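Local coordinates for erythrocyte membrane protein 1 (Plasmodium falciparum, PDB 2YK0) that probably acts as an adhesin that binds host cell-surface receptors, represented here by the N-terminal NTS-DBL1-alpha and CIDR-gamma double domain, at residues 513-518 and 580-585; 543-548 and 566-571; 70-75 and 83-88. The protein carries 8 engineered substitutions. All coordinates share one frame; numbering follows the deposited sequence.

Interaction 1. Residues 513-518 and 580-585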
loop_
_atom_site.group_PDB
_atom_site.type_symbol
_atom_site.label_atom_id
_atom_site.label_comp_id
_atom_site.label_asym_id
_atom_site.label_seq_id
_atom_site.Cartn_x
_atom_site.Cartn_y
_atom_site.Cartn_z
ATOM N N PHE A 513 -5.607 -32.929 13.589
ATOM C CA PHE A 513 -5.256 -31.787 14.434
ATOM C C PHE A 513 -5.714 -30.483 13.811
ATOM O O PHE A 513 -5.816 -30.372 12.596
ATOM C CB PHE A 513 -3.752 -31.739 14.745
ATOM C CG PHE A 513 -2.841 -31.805 13.540
ATOM C CD1 PHE A 513 -2.505 -30.653 12.837
ATOM C CD2 PHE A 513 -2.326 -33.020 13.105
ATOM C CE1 PHE A 513 -1.703 -30.718 11.702
ATOM C CE2 PHE A 513 -1.521 -33.083 11.962
ATOM C CZ PHE A 513 -1.208 -31.929 11.277
ATOM N N ASP A 514 -5.987 -29.502 14.657
ATOM C CA ASP A 514 -6.442 -28.170 14.281
ATOM C C ASP A 514 -5.300 -27.160 14.461
ATOM O O ASP A 514 -4.507 -27.274 15.398
ATOM C CB ASP A 514 -7.688 -27.794 15.101
ATOM C CG ASP A 514 -7.427 -27.364 16.543
ATOM O OD1 ASP A 514 -6.909 -28.189 17.338
ATOM O OD2 ASP A 514 -7.740 -26.210 16.878
ATOM N N VAL A 515 -5.165 -26.219 13.539
ATOM C CA VAL A 515 -4.074 -25.251 13.612
ATOM C C VAL A 515 -4.592 -23.855 13.542
ATOM O O VAL A 515 -5.505 -23.558 12.768
ATOM C CB VAL A 515 -2.838 -25.482 12.683
ATOM C CG1 VAL A 515 -2.065 -26.738 13.053
ATOM C CG2 VAL A 515 -3.220 -25.497 11.210
ATOM N N ASP A 516 -3.984 -22.994 14.359
ATOM C CA ASP A 516 -4.332 -21.598 14.490
ATOM C C ASP A 516 -3.444 -20.692 13.635
ATOM O O ASP A 516 -2.453 -20.097 14.100
ATOM C CB ASP A 516 -4.389 -21.209 15.974
ATOM C CG ASP A 516 -5.786 -20.897 16.477
ATOM O OD1 ASP A 516 -6.780 -21.421 15.868
ATOM O OD2 ASP A 516 -5.897 -20.107 17.463
ATOM N N MET A 517 -3.815 -20.621 12.356
ATOM C CA MET A 517 -3.126 -19.821 11.373
ATOM C C MET A 517 -3.471 -18.339 11.467
ATOM O O MET A 517 -4.604 -17.988 11.799
ATOM C CB MET A 517 -3.341 -20.387 9.970
ATOM C CG MET A 517 -2.034 -20.505 9.199
ATOM S SD MET A 517 -1.136 -22.075 9.374
ATOM C CE MET A 517 -0.860 -22.184 11.169
ATOM N N ILE A 518 -2.485 -17.472 11.219
ATOM C CA ILE A 518 -2.703 -16.029 11.285
ATOM C C ILE A 518 -3.369 -15.551 9.982
ATOM O O ILE A 518 -2.796 -15.696 8.900
ATOM C CB ILE A 518 -1.419 -15.215 11.677
ATOM C CG1 ILE A 518 -0.882 -15.633 13.049
ATOM C CG2 ILE A 518 -1.711 -13.720 11.690
ATOM C CD1 ILE A 518 0.599 -15.559 13.156
ATOM N N GLU A 580 6.206 -26.516 7.224
ATOM C CA GLU A 580 6.834 -25.258 6.893
ATOM C C GLU A 580 5.901 -24.081 7.024
ATOM O O GLU A 580 6.342 -23.007 7.430
ATOM C CB GLU A 580 7.464 -25.348 5.508
ATOM C CG GLU A 580 8.578 -26.391 5.446
ATOM C CD GLU A 580 9.460 -26.463 4.214
ATOM O OE1 GLU A 580 8.969 -26.219 3.087
ATOM O OE2 GLU A 580 10.633 -26.867 4.376
ATOM N N ARG A 581 4.602 -24.281 6.733
ATOM C CA ARG A 581 3.583 -23.242 6.899
ATOM C C ARG A 581 3.476 -22.940 8.374
ATOM O O ARG A 581 3.540 -21.784 8.760
ATOM C CB ARG A 581 2.210 -23.696 6.373
ATOM C CG ARG A 581 2.018 -23.488 4.902
ATOM C CD ARG A 581 0.541 -23.480 4.596
ATOM N NE ARG A 581 0.284 -23.820 3.194
ATOM C CZ ARG A 581 -0.925 -24.030 2.685
ATOM N NH1 ARG A 581 -2.002 -23.949 3.453
ATOM N NH2 ARG A 581 -1.066 -24.311 1.396
ATOM N N TRP A 582 3.362 -23.991 9.189
ATOM C CA TRP A 582 3.259 -23.927 10.638
ATOM C C TRP A 582 4.486 -23.211 11.247
ATOM O O TRP A 582 4.357 -22.364 12.134
ATOM C CB TRP A 582 3.120 -25.351 11.204
ATOM C CG TRP A 582 2.661 -25.363 12.626
ATOM C CD1 TRP A 582 1.370 -25.377 13.064
ATOM C CD2 TRP A 582 3.484 -25.287 13.801
ATOM N NE1 TRP A 582 1.336 -25.307 14.437
ATOM C CE2 TRP A 582 2.622 -25.250 14.915
ATOM C CE3 TRP A 582 4.870 -25.233 14.020
ATOM C CZ2 TRP A 582 3.103 -25.180 16.230
ATOM C CZ3 TRP A 582 5.343 -25.149 15.317
ATOM C CH2 TRP A 582 4.467 -25.107 16.402
ATOM N N LEU A 583 5.667 -23.553 10.732
ATOM C CA LEU A 583 6.960 -23.041 11.151
ATOM C C LEU A 583 7.116 -21.546 10.847
ATOM O O LEU A 583 7.679 -20.801 11.664
ATOM C CB LEU A 583 8.033 -23.863 10.452
ATOM C CG LEU A 583 8.246 -25.264 10.994
ATOM C CD1 LEU A 583 8.994 -26.079 9.995
ATOM C CD2 LEU A 583 8.998 -25.238 12.327
ATOM N N LYS A 584 6.579 -21.113 9.693
ATOM C CA LYS A 584 6.567 -19.721 9.267
ATOM C C LYS A 584 5.696 -18.934 10.256
ATOM O O LYS A 584 6.142 -17.927 10.837
ATOM C CB LYS A 584 6.006 -19.641 7.823
ATOM C CG LYS A 584 6.140 -18.302 7.072
ATOM C CD LYS A 584 7.368 -17.422 7.438
ATOM C CE LYS A 584 6.947 -16.032 7.880
ATOM N NZ LYS A 584 6.429 -15.199 6.755
ATOM N N ASP A 585 4.471 -19.475 10.489
ATOM C CA ASP A 585 3.433 -18.971 11.378
ATOM C C ASP A 585 3.938 -18.885 12.809
ATOM O O ASP A 585 3.740 -17.855 13.433
ATOM C CB ASP A 585 2.150 -19.836 11.271
ATOM C CG ASP A 585 0.847 -19.144 11.680
ATOM O OD1 ASP A 585 0.328 -18.321 10.883
ATOM O OD2 ASP A 585 0.298 -19.490 12.755
#
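With its CG anti to the backbone N (chi1 -156°), D585 sends its carboxylate off the helix toward M517 and I518, while the M517 chain, bent at chi2 and chi3, curls its methyl back against the same group. OD1 of D585 accepts the backbone N of I518 at 3.0 Å. The bond is nearly straight (167°) and uses the syn lone pair, so one acidic side chain of the helix holds the strand by its main chain. Apolar groups flank the carboxylate: CE of M517 lies 3.5 Å from CG of D585, and CD1 of I518 comes to 3.6 Å from OD1 of D585. Further back along the strand, CG1 of V515 meets the edge of the W582 indole, near its plane, at 3.7 Å from CD1 of W582. The methyl CE of M517 reaches that same CD1 of W582 more loosely, at 4.3 Å.

Segment 580-585 of helix 575-601 crosses segment 513-518 of strand 511-518, an outermost strand of the antiparallel sheet in the CIDR-gamma region, at 59°. Strand 542-552 pairs with the strand's other flank. Helix 611-636 packs against both elements, E628 accepting W582 NE1 and W629 stacking on the W582 ring.

Interaction 2. Residues 543-548 and 566-571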
loop_
_atom_site.group_PDB
_atom_site.type_symbol
_atom_site.label_atom_id
_atom_site.label_comp_id
_atom_site.label_asym_id
_atom_site.label_seq_id
_atom_site.Cartn_x
_atom_site.Cartn_y
_atom_site.Cartn_z
ATOM N N ARG A 543 -7.208 -18.176 11.975
ATOM C CA ARG A 543 -7.999 -19.113 11.202
ATOM C C ARG A 543 -7.724 -20.531 11.663
ATOM O O ARG A 543 -6.605 -21.026 11.512
ATOM C CB ARG A 543 -7.822 -18.885 9.689
ATOM C CG ARG A 543 -8.333 -19.963 8.746
ATOM C CD ARG A 543 -9.750 -20.395 8.965
ATOM N NE ARG A 543 -10.267 -21.097 7.795
ATOM C CZ ARG A 543 -11.487 -21.620 7.711
ATOM N NH1 ARG A 543 -12.311 -21.570 8.755
ATOM N NH2 ARG A 543 -11.888 -22.209 6.592
ATOM N N ASN A 544 -8.744 -21.166 12.279
ATOM C CA ASN A 544 -8.620 -22.524 12.778
ATOM C C ASN A 544 -8.836 -23.484 11.635
ATOM O O ASN A 544 -9.893 -23.487 11.008
ATOM C CB ASN A 544 -9.572 -22.789 13.919
ATOM C CG ASN A 544 -9.162 -23.971 14.753
ATOM O OD1 ASN A 544 -9.492 -25.110 14.432
ATOM N ND2 ASN A 544 -8.431 -23.726 15.840
ATOM N N GLN A 545 -7.788 -24.255 11.334
ATOM C CA GLN A 545 -7.730 -25.214 10.246
ATOM C C GLN A 545 -7.660 -26.625 10.793
ATOM O O GLN A 545 -6.681 -27.002 11.429
ATOM C CB GLN A 545 -6.492 -24.944 9.384
ATOM C CG GLN A 545 -6.558 -23.714 8.498
ATOM C CD GLN A 545 -5.202 -23.472 7.887
ATOM O OE1 GLN A 545 -4.235 -23.105 8.566
ATOM N NE2 GLN A 545 -5.090 -23.731 6.598
ATOM N N GLU A 546 -8.701 -27.408 10.547
ATOM C CA GLU A 546 -8.727 -28.804 10.947
ATOM C C GLU A 546 -8.211 -29.631 9.785
ATOM O O GLU A 546 -8.747 -29.580 8.665
ATOM C CB GLU A 546 -10.083 -29.284 11.515
ATOM C CG GLU A 546 -11.336 -28.610 10.973
ATOM C CD GLU A 546 -12.522 -28.515 11.921
ATOM O OE1 GLU A 546 -12.627 -29.350 12.852
ATOM O OE2 GLU A 546 -13.354 -27.598 11.725
ATOM N N TRP A 547 -7.092 -30.321 10.065
ATOM C CA TRP A 547 -6.304 -31.132 9.160
ATOM C C TRP A 547 -6.397 -32.567 9.506
ATOM O O TRP A 547 -6.402 -32.928 10.694
ATOM C CB TRP A 547 -4.824 -30.754 9.301
ATOM C CG TRP A 547 -4.479 -29.429 8.716
ATOM C CD1 TRP A 547 -4.163 -28.285 9.391
ATOM C CD2 TRP A 547 -4.453 -29.099 7.325
ATOM N NE1 TRP A 547 -3.974 -27.256 8.503
ATOM C CE2 TRP A 547 -4.131 -27.734 7.225
ATOM C CE3 TRP A 547 -4.666 -29.832 6.146
ATOM C CZ2 TRP A 547 -4.000 -27.093 5.990
ATOM C CZ3 TRP A 547 -4.570 -29.189 4.928
ATOM C CH2 TRP A 547 -4.229 -27.843 4.853
ATOM N N THR A 548 -6.370 -33.401 8.448
ATOM C CA THR A 548 -6.261 -34.849 8.556
ATOM C C THR A 548 -5.075 -35.282 7.714
ATOM O O THR A 548 -5.138 -35.281 6.477
ATOM C CB THR A 548 -7.561 -35.628 8.311
ATOM O OG1 THR A 548 -8.703 -34.838 8.657
ATOM C CG2 THR A 548 -7.582 -36.938 9.097
ATOM N N VAL A 566 -12.909 -19.587 -0.846
ATOM C CA VAL A 566 -12.958 -18.145 -0.643
ATOM C C VAL A 566 -11.809 -17.680 0.256
ATOM O O VAL A 566 -11.133 -16.712 -0.087
ATOM C CB VAL A 566 -14.346 -17.763 -0.043
ATOM C CG1 VAL A 566 -14.406 -16.299 0.390
ATOM C CG2 VAL A 566 -15.488 -18.090 -1.009
ATOM N N ILE A 567 -11.589 -18.369 1.397
ATOM C CA ILE A 567 -10.589 -17.954 2.375
ATOM C C ILE A 567 -9.314 -18.795 2.478
ATOM O O ILE A 567 -8.277 -18.256 2.856
ATOM C CB ILE A 567 -11.219 -17.555 3.746
ATOM C CG1 ILE A 567 -11.412 -18.734 4.685
ATOM C CG2 ILE A 567 -12.526 -16.751 3.595
ATOM C CD1 ILE A 567 -10.925 -18.420 6.004
ATOM N N ASP A 568 -9.394 -20.102 2.177
ATOM C CA ASP A 568 -8.260 -21.042 2.217
ATOM C C ASP A 568 -7.789 -21.271 0.790
ATOM O O ASP A 568 -8.617 -21.381 -0.120
ATOM C CB ASP A 568 -8.661 -22.378 2.867
ATOM C CG ASP A 568 -9.292 -22.261 4.248
ATOM O OD1 ASP A 568 -8.587 -21.835 5.196
ATOM O OD2 ASP A 568 -10.472 -22.653 4.397
ATOM N N ILE A 569 -6.470 -21.322 0.584
ATOM C CA ILE A 569 -5.874 -21.454 -0.753
ATOM C C ILE A 569 -6.074 -22.827 -1.396
ATOM O O ILE A 569 -6.616 -22.913 -2.508
ATOM C CB ILE A 569 -4.380 -20.999 -0.816
ATOM C CG1 ILE A 569 -3.958 -20.079 0.355
ATOM C CG2 ILE A 569 -4.050 -20.375 -2.166
ATOM C CD1 ILE A 569 -3.354 -20.814 1.595
ATOM N N ASP A 570 -5.627 -23.894 -0.688
ATOM C CA ASP A 570 -5.616 -25.279 -1.169
ATOM C C ASP A 570 -6.336 -26.242 -0.243
ATOM O O ASP A 570 -6.208 -26.136 0.984
ATOM C CB ASP A 570 -4.159 -25.756 -1.346
ATOM C CG ASP A 570 -3.182 -24.700 -1.848
ATOM O OD1 ASP A 570 -3.103 -24.505 -3.082
ATOM O OD2 ASP A 570 -2.485 -24.075 -1.002
ATOM N N LYS A 571 -7.048 -27.218 -0.837
ATOM C CA LYS A 571 -7.779 -28.243 -0.089
ATOM C C LYS A 571 -6.838 -29.352 0.397
ATOM O O LYS A 571 -6.976 -29.810 1.533
ATOM C CB LYS A 571 -8.923 -28.806 -0.942
ATOM C CG LYS A 571 -9.885 -29.751 -0.211
ATOM C CD LYS A 571 -11.245 -29.919 -0.932
ATOM C CE LYS A 571 -11.212 -30.557 -2.314
ATOM N NZ LYS A 571 -10.973 -29.563 -3.405
#
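R543 and D568 form a side-on, two-pronged salt bridge that ties strand 542-552 of the antiparallel CIDR-gamma sheet to the loop leading from strand 555-560 into strand 572-574. NE of R543 donates to OD1 of D568 at 3.2 Å (167°), and NH2 of R543 donates to OD2 of D568 at 2.6 Å. Each oxygen uses its syn lone pair, and the guanidinium and carboxylate lie within 8° of one plane, which fixes the rotation of both groups. The arginine leaves the strand with CG anti to the backbone N, then bends at chi2 (52°), so that this edge of its guanidinium is turned to the aspartate. I567 closes the tight end from another direction: its CD1 sits over one face of the guanidinium, 3.7 Å from CZ of R543. The bridge is buried, and both partners have further support, OD2 of D568 from the backbone N of N564 and NH1 of R543 through a weak bond to the carbonyl of F532.

Toward the other end the segments meet only loosely. K571 is exposed and its side chain starts away from the strand. The backbones are similarly far apart at both ends, 9.1 Å between CA of Q545 and CA of D568 and 9.8 Å between CA of W547 and CA of K571, but only at R543 does a long side chain span the gap with bonds. L560 of strand 555-560 packs against both W547 and D568. At this loose end the indole of W547 approaches the loop obliquely, CZ3 of W547 standing 4.2 Å from O of K571.

Interaction 3. Residues 70-75 and 83-88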
loop_
_atom_site.group_PDB
_atom_site.type_symbol
_atom_site.label_atom_id
_atom_site.label_comp_id
_atom_site.label_asym_id
_atom_site.label_seq_id
_atom_site.Cartn_x
_atom_site.Cartn_y
_atom_site.Cartn_z
ATOM N N TYR A 70 21.865 41.470 -6.566
ATOM C CA TYR A 70 20.895 41.590 -7.643
ATOM C C TYR A 70 19.436 41.210 -7.218
ATOM O O TYR A 70 19.163 40.852 -6.063
ATOM C CB TYR A 70 21.382 40.769 -8.845
ATOM C CG TYR A 70 22.562 41.365 -9.582
ATOM C CD1 TYR A 70 23.856 41.273 -9.066
ATOM C CD2 TYR A 70 22.404 41.947 -10.837
ATOM C CE1 TYR A 70 24.946 41.826 -9.741
ATOM C CE2 TYR A 70 23.498 42.434 -11.553
ATOM C CZ TYR A 70 24.763 42.388 -10.994
ATOM O OH TYR A 70 25.828 42.878 -11.709
ATOM N N VAL A 71 18.512 41.402 -8.165
ATOM C CA VAL A 71 17.094 41.065 -8.133
ATOM C C VAL A 71 16.824 40.567 -9.554
ATOM O O VAL A 71 16.930 41.341 -10.523
ATOM C CB VAL A 71 16.151 42.243 -7.733
ATOM C CG1 VAL A 71 14.689 41.884 -7.979
ATOM C CG2 VAL A 71 16.356 42.670 -6.284
ATOM N N ARG A 72 16.567 39.263 -9.676
ATOM C CA ARG A 72 16.308 38.616 -10.963
ATOM C C ARG A 72 14.850 38.695 -11.314
ATOM O O ARG A 72 13.981 38.546 -10.452
ATOM C CB ARG A 72 16.781 37.141 -11.014
ATOM C CG ARG A 72 17.810 36.850 -12.130
ATOM C CD ARG A 72 17.186 36.675 -13.517
ATOM N NE ARG A 72 18.088 36.022 -14.472
ATOM C CZ ARG A 72 17.835 35.883 -15.773
ATOM N NH1 ARG A 72 16.708 36.364 -16.294
ATOM N NH2 ARG A 72 18.715 35.278 -16.568
ATOM N N ASN A 73 14.580 38.908 -12.591
ATOM C CA ASN A 73 13.222 38.999 -13.105
ATOM C C ASN A 73 13.080 37.959 -14.170
ATOM O O ASN A 73 14.085 37.492 -14.710
ATOM C CB ASN A 73 12.968 40.399 -13.718
ATOM C CG ASN A 73 13.211 41.549 -12.767
ATOM O OD1 ASN A 73 12.478 41.749 -11.779
ATOM N ND2 ASN A 73 14.262 42.319 -13.036
ATOM N N SER A 74 11.852 37.595 -14.487
ATOM C CA SER A 74 11.622 36.695 -15.594
ATOM C C SER A 74 11.336 37.551 -16.825
ATOM O O SER A 74 11.254 38.779 -16.746
ATOM C CB SER A 74 10.434 35.779 -15.310
ATOM O OG SER A 74 10.154 34.936 -16.420
ATOM N N ASP A 75 11.207 36.893 -17.963
ATOM C CA ASP A 75 10.795 37.492 -19.218
ATOM C C ASP A 75 9.326 37.103 -19.277
ATOM O O ASP A 75 8.764 36.676 -18.256
ATOM C CB ASP A 75 11.595 36.891 -20.404
ATOM C CG ASP A 75 11.523 35.376 -20.571
ATOM O OD1 ASP A 75 12.249 34.660 -19.834
ATOM O OD2 ASP A 75 10.793 34.909 -21.486
ATOM N N HIS A 83 15.513 27.809 -12.384
ATOM C CA HIS A 83 15.650 27.659 -10.945
ATOM C C HIS A 83 16.918 28.292 -10.360
ATOM O O HIS A 83 16.956 28.630 -9.169
ATOM C CB HIS A 83 15.526 26.179 -10.561
ATOM C CG HIS A 83 16.717 25.357 -10.944
ATOM N ND1 HIS A 83 16.942 24.978 -12.258
ATOM C CD2 HIS A 83 17.711 24.864 -10.166
ATOM C CE1 HIS A 83 18.070 24.283 -12.237
ATOM N NE2 HIS A 83 18.562 24.177 -10.997
ATOM N N LEU A 84 17.936 28.490 -11.203
ATOM C CA LEU A 84 19.197 29.082 -10.765
ATOM C C LEU A 84 19.041 30.583 -10.568
ATOM O O LEU A 84 19.892 31.225 -9.939
ATOM C CB LEU A 84 20.317 28.746 -11.760
ATOM C CG LEU A 84 20.639 27.247 -11.881
ATOM C CD1 LEU A 84 21.302 26.918 -13.193
ATOM C CD2 LEU A 84 21.445 26.750 -10.704
ATOM N N PHE A 85 17.904 31.132 -11.053
ATOM C CA PHE A 85 17.627 32.558 -10.994
ATOM C C PHE A 85 16.152 32.940 -10.650
ATOM O O PHE A 85 15.845 34.115 -10.441
ATOM C CB PHE A 85 18.073 33.193 -12.329
ATOM C CG PHE A 85 19.544 33.081 -12.689
ATOM C CD1 PHE A 85 20.496 33.880 -12.059
ATOM C CD2 PHE A 85 19.962 32.251 -13.720
ATOM C CE1 PHE A 85 21.843 33.811 -12.416
ATOM C CE2 PHE A 85 21.309 32.165 -14.059
ATOM C CZ PHE A 85 22.243 32.942 -13.396
ATOM N N HIS A 86 15.245 31.980 -10.608
ATOM C CA HIS A 86 13.846 32.323 -10.326
ATOM C C HIS A 86 13.362 31.619 -9.069
ATOM O O HIS A 86 12.343 30.922 -9.015
ATOM C CB HIS A 86 12.958 32.158 -11.588
ATOM C CG HIS A 86 13.572 32.778 -12.812
ATOM N ND1 HIS A 86 14.067 34.078 -12.800
ATOM C CD2 HIS A 86 13.810 32.234 -14.021
ATOM C CE1 HIS A 86 14.565 34.282 -14.000
ATOM N NE2 HIS A 86 14.434 33.200 -14.771
ATOM N N THR A 87 14.143 31.854 -8.034
ATOM C CA THR A 87 14.022 31.236 -6.742
ATOM C C THR A 87 14.453 32.235 -5.675
ATOM O O THR A 87 15.180 33.201 -5.958
ATOM C CB THR A 87 14.905 29.987 -6.802
ATOM O OG1 THR A 87 14.124 28.817 -6.641
ATOM C CG2 THR A 87 16.103 30.030 -5.875
ATOM N N ASN A 88 14.002 31.971 -4.444
ATOM C CA ASN A 88 14.302 32.738 -3.239
ATOM C C ASN A 88 15.112 31.889 -2.268
ATOM O O ASN A 88 15.375 32.332 -1.143
ATOM C CB ASN A 88 13.007 33.203 -2.583
ATOM C CG ASN A 88 12.440 34.464 -3.179
ATOM O OD1 ASN A 88 13.173 35.451 -3.377
ATOM N ND2 ASN A 88 11.108 34.490 -3.419
#
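R72 and F85 make an off-centre cation-pi contact on the surface of the NTS-DBL1-alpha part, between two loop segments that both lie between helix 63-68 and helix 136-139. CZ of R72 stands 5.0 Å from the centroid of the F85 ring, 30° off the ring normal, and the guanidinium is tilted 46° to the ring instead of stacking flat on it. The closer touch is at the base of the phenyl group, where NE of R72 lies 3.5 Å from CB of F85. R72 was modelled in two conformers, so all its side-chain contacts described here, with F85, H86 and N73, hold for one of them and may be partial.

H86 takes the arginine from a different direction. Its ring stands almost perpendicular to the guanidinium (87°), with NE2 of H86 over one guanidinium face and NH1 of R72 near the plane of the imidazole at its rim. CE1 of H86 meets the aliphatic part of the chain, 3.6 Å from CD of R72, and also comes to 3.3 Å from the carbonyl O of N73. With the arginine chain bent at chi2, NH1 of R72 returns to its own segment and donates to that N73 oxygen at 3.3 Å, nearly along the C=O axis. A positive charge on H86 would probably be discouraged by the nearby guanidinium.

The connection between the two segments carries C79, joined by a disulfide to C273 just beyond helix 252-272. F60 pairs with the backbone of R72 and also meets the H86 ring. H86, which is buried, packs against V166 of helix 157-176, and the H83 ring meets Y170 of that same helix.

In the fold
Interactions 1 and 2 share one antiparallel sheet: strands 511-518 and 542-552 are neighbours in it, joined through the backbones of M517 and R543 and of V515 and Q545. Along the chain interaction 2 is nested within the loop closed by interaction 1. Interaction 2 is buried and rests on a paired charge, whereas interaction 1, partly buried, combines a carboxylate-to-backbone bond with apolar contacts. R581, one turn before D585 on helix 575-601, also bridges to D570 in the loop of interaction 2. Interaction 3 lies on the opposite side of the chain's centre, its centre about 64 Å from that of interaction 1. There, on the surface, an arginine meets aromatic rings without a carboxylate partner across the contact.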